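PDB 4YMR: sorting nexin-21 from Mus musculus, which binds membranes enriched in phosphatidylinositol 3-phosphate and phosphatidylinositol 4,5-bisphosphate and may act in several stages of intracellular trafficking. Local coordinates for the interface of chains A and B. Residues are numbered along the deposited sequence; one frame, centred on the assembly and turned at random. Chains: chain A/B, Protein Snx21.

The interface of chains A and B. Residues chain A 54, 57-58, 61-62, 65, 73-74, 76-77, 80; chain B 92, 96, 99-100, 102-103, 134, 138.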
ATOM      1  N   LEU A  54       1.635  -2.224   7.674  1.00 26.24           N
ATOM      2  CA  LEU A  54       0.574  -1.738   8.531  1.00 22.09           C
ATOM      3  C   LEU A  54      -0.446  -2.813   8.895  1.00 22.12           C
ATOM      4  O   LEU A  54      -0.893  -2.878  10.041  1.00 27.37           O
ATOM      5  CB  LEU A  54      -0.097  -0.514   7.894  1.00 26.41           C
ATOM      6  CG  LEU A  54       0.808   0.724   7.893  1.00 25.66           C
ATOM      7  CD1 LEU A  54       0.126   1.868   7.159  1.00 27.56           C
ATOM      8  CD2 LEU A  54       1.128   1.137   9.320  1.00 26.52           C
ATOM      9  N   LEU A  57       1.290  -5.055  11.472  1.00 24.05           N
ATOM     10  CA  LEU A  57       1.303  -4.402  12.778  1.00 23.98           C
ATOM     11  C   LEU A  57      -0.091  -4.354  13.405  1.00 27.74           C
ATOM     12  O   LEU A  57      -0.256  -4.466  14.628  1.00 25.71           O
ATOM     13  CB  LEU A  57       1.865  -2.995  12.644  1.00 22.92           C
ATOM     14  CG  LEU A  57       3.358  -2.923  12.359  1.00 18.51           C
ATOM     15  CD1 LEU A  57       3.741  -1.522  11.914  1.00 21.30           C
ATOM     16  CD2 LEU A  57       4.131  -3.324  13.586  1.00 17.63           C
ATOM     17  N   ALA A  58      -1.104  -4.193  12.572  1.00 15.78           N
ATOM     18  CA  ALA A  58      -2.455  -4.251  13.109  1.00 26.49           C
ATOM     19  C   ALA A  58      -2.732  -5.665  13.670  1.00 21.22           C
ATOM     20  O   ALA A  58      -3.363  -5.808  14.714  1.00 25.18           O
ATOM     21  CB  ALA A  58      -3.499  -3.821  12.059  1.00 15.32           C
ATOM     22  N   ALA A  61      -0.810  -5.932  16.985  1.00 16.08           N
ATOM     23  CA  ALA A  61      -1.395  -5.100  18.031  1.00 17.40           C
ATOM     24  C   ALA A  61      -2.671  -5.724  18.608  1.00 16.24           C
ATOM     25  O   ALA A  61      -2.855  -5.761  19.819  1.00 22.11           O
ATOM     26  CB  ALA A  61      -1.662  -3.690  17.509  1.00 16.88           C
ATOM     27  N   VAL A  62      -3.527  -6.232  17.729  1.00 18.73           N
ATOM     28  CA  VAL A  62      -4.750  -6.920  18.130  1.00 16.97           C
ATOM     29  C   VAL A  62      -4.493  -8.168  18.954  1.00 19.48           C
ATOM     30  O   VAL A  62      -5.106  -8.365  20.018  1.00 25.81           O
ATOM     31  CB  VAL A  62      -5.641  -7.245  16.901  1.00 16.15           C
ATOM     32  CG1 VAL A  62      -6.769  -8.177  17.280  1.00 19.33           C
ATOM     33  CG2 VAL A  62      -6.208  -5.959  16.343  1.00 15.63           C
ATOM     34  N   GLN A  65      -3.030  -7.331  22.336  1.00 24.79           N
ATOM     35  CA  GLN A  65      -4.063  -6.829  23.250  1.00 22.43           C
ATOM     36  C   GLN A  65      -4.962  -7.915  23.799  1.00 22.00           C
ATOM     37  O   GLN A  65      -5.340  -7.885  24.966  1.00 25.60           O
ATOM     38  CB  GLN A  65      -4.940  -5.806  22.558  1.00 24.97           C
ATOM     39  CG  GLN A  65      -4.364  -4.427  22.545  1.00 35.81           C
ATOM     40  CD  GLN A  65      -5.282  -3.452  21.869  1.00 35.46           C
ATOM     41  OE1 GLN A  65      -6.230  -2.951  22.477  1.00 38.98           O
ATOM     42  NE2 GLN A  65      -5.025  -3.193  20.597  1.00 30.38           N
ATOM     43  N   ALA A  73       1.474  -4.389  22.400  1.00 19.65           N
ATOM     44  CA  ALA A  73       0.490  -3.781  21.509  1.00 24.62           C
ATOM     45  C   ALA A  73       0.784  -2.306  21.315  1.00 20.56           C
ATOM     46  O   ALA A  73       0.645  -1.784  20.220  1.00 28.53           O
ATOM     47  CB  ALA A  73      -0.936  -3.985  22.040  1.00 21.93           C
ATOM     48  N   ARG A  74       1.207  -1.633  22.380  1.00 25.01           N
ATOM     49  CA  ARG A  74       1.528  -0.216  22.282  1.00 16.63           C
ATOM     50  C   ARG A  74       2.791   0.020  21.428  1.00 23.90           C
ATOM     51  O   ARG A  74       2.853   0.974  20.648  1.00 32.16           O
ATOM     52  CB  ARG A  74       1.645   0.423  23.666  1.00 21.55           C
ATOM     53  CG  ARG A  74       1.872   1.940  23.628  1.00 21.37           C
ATOM     54  CD  ARG A  74       1.667   2.605  24.988  1.00 23.11           C
ATOM     55  NE  ARG A  74       1.754   4.060  24.873  1.00 30.59           N
ATOM     56  CZ  ARG A  74       2.890   4.742  24.865  1.00 27.10           C
ATOM     57  NH1 ARG A  74       4.037   4.096  24.991  1.00 33.87           N
ATOM     58  NH2 ARG A  74       2.881   6.063  24.743  1.00 30.38           N
ATOM     59  N   CYS A  76       3.646  -1.828  18.891  1.00 23.45           N
ATOM     60  CA  CYS A  76       3.168  -1.996  17.522  1.00 26.70           C
ATOM     61  C   CYS A  76       2.528  -0.736  16.972  1.00 25.20           C
ATOM     62  O   CYS A  76       2.782  -0.363  15.824  1.00 29.55           O
ATOM     63  CB  CYS A  76       2.202  -3.185  17.419  1.00 29.14           C
ATOM     64  SG  CYS A  76       3.038  -4.767  17.655  1.00 26.43           S
ATOM     65  N   SER A  77       1.702  -0.092  17.795  1.00 26.81           N
ATOM     66  CA  SER A  77       1.060   1.174  17.443  1.00 24.01           C
ATOM     67  C   SER A  77       2.055   2.276  17.180  1.00 25.27           C
ATOM     68  O   SER A  77       1.869   3.065  16.265  1.00 28.38           O
ATOM     69  CB  SER A  77       0.121   1.636  18.558  1.00 27.02           C
ATOM     70  OG  SER A  77      -1.001   0.793  18.615  1.00 50.97           O
ATOM     71  N   ALA A  80       3.696   1.749  13.847  1.00 23.35           N
ATOM     72  CA  ALA A  80       2.748   2.062  12.792  1.00 22.36           C
ATOM     73  C   ALA A  80       2.654   3.563  12.564  1.00 19.68           C
ATOM     74  O   ALA A  80       2.692   4.032  11.433  1.00 25.33           O
ATOM     75  CB  ALA A  80       1.371   1.477  13.124  1.00 24.03           C
TER
ATOM     76  N   PHE B  92      -5.676   3.296   8.107  1.00 23.28           N
ATOM     77  CA  PHE B  92      -5.156   2.728   9.337  1.00 28.19           C
ATOM     78  C   PHE B  92      -4.756   3.773  10.360  1.00 23.86           C
ATOM     79  O   PHE B  92      -4.496   3.435  11.513  1.00 25.91           O
ATOM     80  CB  PHE B  92      -3.976   1.805   9.057  1.00 32.74           C
ATOM     81  CG  PHE B  92      -4.374   0.384   8.843  1.00 38.60           C
ATOM     82  CD1 PHE B  92      -4.845  -0.380   9.899  1.00 42.90           C
ATOM     83  CD2 PHE B  92      -4.284  -0.195   7.590  1.00 47.23           C
ATOM     84  CE1 PHE B  92      -5.222  -1.694   9.707  1.00 48.23           C
ATOM     85  CE2 PHE B  92      -4.650  -1.513   7.395  1.00 53.92           C
ATOM     86  CZ  PHE B  92      -5.122  -2.263   8.456  1.00 51.62           C
ATOM     87  N   PHE B  96      -5.186   3.340  14.499  1.00 19.25           N
ATOM     88  CA  PHE B  96      -3.924   3.277  15.186  1.00 17.92           C
ATOM     89  C   PHE B  96      -3.758   4.309  16.307  1.00 18.20           C
ATOM     90  O   PHE B  96      -3.218   3.977  17.359  1.00 23.16           O
ATOM     91  CB  PHE B  96      -2.761   3.270  14.193  1.00 14.32           C
ATOM     92  CG  PHE B  96      -2.282   1.889  13.884  1.00 15.76           C
ATOM     93  CD1 PHE B  96      -1.852   1.061  14.913  1.00 19.47           C
ATOM     94  CD2 PHE B  96      -2.293   1.392  12.593  1.00 19.87           C
ATOM     95  CE1 PHE B  96      -1.421  -0.245  14.659  1.00 20.37           C
ATOM     96  CE2 PHE B  96      -1.851   0.106  12.324  1.00 20.53           C
ATOM     97  CZ  PHE B  96      -1.418  -0.719  13.361  1.00 19.85           C
ATOM     98  N   ALA B  99      -5.937   3.129  19.273  1.00 24.76           N
ATOM     99  CA  ALA B  99      -5.183   2.118  19.975  1.00 19.03           C
ATOM    100  C   ALA B  99      -4.084   2.753  20.824  1.00 20.20           C
ATOM    101  O   ALA B  99      -3.883   2.370  21.965  1.00 22.36           O
ATOM    102  CB  ALA B  99      -4.583   1.110  18.979  1.00 20.22           C
ATOM    103  N   HIS B 100      -3.390   3.736  20.271  1.00 19.82           N
ATOM    104  CA  HIS B 100      -2.295   4.372  20.986  1.00 23.03           C
ATOM    105  C   HIS B 100      -2.770   5.168  22.202  1.00 26.68           C
ATOM    106  O   HIS B 100      -2.133   5.126  23.258  1.00 29.02           O
ATOM    107  CB  HIS B 100      -1.457   5.246  20.043  1.00 21.25           C
ATOM    108  CG  HIS B 100      -0.238   5.837  20.687  1.00 31.59           C
ATOM    109  ND1 HIS B 100      -0.179   7.133  21.125  1.00 33.62           N
ATOM    110  CD2 HIS B 100       0.972   5.283  20.971  1.00 26.96           C
ATOM    111  CE1 HIS B 100       1.015   7.372  21.654  1.00 25.63           C
ATOM    112  NE2 HIS B 100       1.723   6.266  21.569  1.00 25.97           N
ATOM    113  N   ARG B 102      -5.752   4.811  23.917  1.00 25.53           N
ATOM    114  CA  ARG B 102      -6.262   3.824  24.862  1.00 27.52           C
ATOM    115  C   ARG B 102      -5.154   3.107  25.632  1.00 28.76           C
ATOM    116  O   ARG B 102      -5.235   2.955  26.845  1.00 35.93           O
ATOM    117  CB  ARG B 102      -7.138   2.802  24.130  1.00 27.92           C
ATOM    118  CG  ARG B 102      -8.225   2.177  24.988  1.00 34.44           C
ATOM    119  CD  ARG B 102      -9.088   1.228  24.179  1.00 39.07           C
ATOM    120  NE  ARG B 102      -8.282   0.151  23.611  1.00 48.40           N
ATOM    121  CZ  ARG B 102      -8.098  -0.040  22.311  1.00 53.68           C
ATOM    122  NH1 ARG B 102      -8.668   0.762  21.433  1.00 60.79           N
ATOM    123  NH2 ARG B 102      -7.348  -1.039  21.889  1.00 65.43           N
ATOM    124  N   LEU B 103      -4.117   2.671  24.930  1.00 27.76           N
ATOM    125  CA  LEU B 103      -3.071   1.875  25.567  1.00 25.66           C
ATOM    126  C   LEU B 103      -2.174   2.746  26.462  1.00 22.44           C
ATOM    127  O   LEU B 103      -1.757   2.319  27.535  1.00 37.23           O
ATOM    128  CB  LEU B 103      -2.269   1.070  24.527  1.00 18.31           C
ATOM    129  CG  LEU B 103      -3.003  -0.038  23.746  1.00 19.34           C
ATOM    130  CD1 LEU B 103      -2.222  -0.481  22.485  1.00 18.07           C
ATOM    131  CD2 LEU B 103      -3.295  -1.232  24.614  1.00 27.21           C
ATOM    132  N   LEU B 134      -8.888  -1.521  15.219  1.00 27.15           N
ATOM    133  CA  LEU B 134      -7.913  -2.286  14.443  1.00 21.22           C
ATOM    134  C   LEU B 134      -8.529  -3.586  13.908  1.00 21.28           C
ATOM    135  O   LEU B 134      -8.368  -3.908  12.733  1.00 32.59           O
ATOM    136  CB  LEU B 134      -6.646  -2.547  15.260  1.00 17.14           C
ATOM    137  CG  LEU B 134      -5.774  -1.308  15.483  1.00 21.61           C
ATOM    138  CD1 LEU B 134      -4.610  -1.608  16.405  1.00 19.54           C
ATOM    139  CD2 LEU B 134      -5.267  -0.765  14.152  1.00 19.86           C
ATOM    140  N   LEU B 138      -8.907  -5.233  10.159  1.00 35.62           N
ATOM    141  CA  LEU B 138      -8.322  -6.557  10.011  1.00 42.49           C
ATOM    142  C   LEU B 138      -9.270  -7.520   9.282  1.00 54.28           C
ATOM    143  O   LEU B 138      -8.871  -8.223   8.346  1.00 56.72           O
ATOM    144  CB  LEU B 138      -7.959  -7.132  11.378  1.00 46.98           C
ATOM    145  CG  LEU B 138      -6.483  -7.105  11.755  1.00 48.75           C
ATOM    146  CD1 LEU B 138      -6.186  -8.187  12.781  1.00 47.04           C
ATOM    147  CD2 LEU B 138      -5.609  -7.261  10.516  1.00 51.32           C
TER
HETATM  148  O   HOH W   1      -7.461  -2.300  18.846  1.00 54.46           O
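Domain swapping joins the two copies of this PXB/TPR domain: helices of chain B pack on a helix pair of chain A, forming an apolar helix-on-helix interface that ties the crystallised dimer together. Because the protein is a monomer, the packing probably reproduces one that a single chain makes within itself, here supplied by its partner.

At the centre, the ring of B:Phe96 is sandwiched between two methyl groups, which should limit how it can turn. From chain A, A:Ala80 CB stands over the middle of one face, 3.4 Å from the ring centroid in a CH-pi contact; from its own chain, B:Leu134 CD2 covers the opposite face. The ring rim reaches between the two A helices, where B:Phe96 CZ lies 3.6 Å from A:Ala58 N, while the carbonyl oxygen of A:Leu54 and the hydroxyl OG of A:Ser77 lie in plane at the edge. The small side chains of A:Ala58 and A:Ala80 probably allow the ring to approach the helices closely.

Alongside, B:Leu134 and A:Val62 slide past each other in opposite directions, CB of the leucine meeting CG2 of the valine at 3.6 Å. A:Val62 CG2 lies anti to its carbonyl carbon, with CG1 anti to the backbone N (chi1 169°). B:Leu103 reaches with CD1 to the backbone of A:Arg74, 3.6 Å from its N, and turns CD2 toward the aliphatic CG of A:Gln65.

Polar groups fringe this core. The side chains of A:Gln65 and B:Arg102 cross obliquely, yet their amide and guanidinium planes are nearly coplanar, 21° apart. A water bridges A:Gln65 NE2 (3.1 Å) and B:Arg102 NH2 (3.3 Å). Elsewhere, the extended A:Arg74 brings NH2 to 3.4 Å from B:His100 NE2, the planes 28° apart, an approach that might disfavour a charged imidazole.

In the fold, A helices 52-66 and 70-85 receive B helices 93-106 and 134-140, with B:Phe92 just before the former; two-fold symmetry repeats the arrangement with chains exchanged.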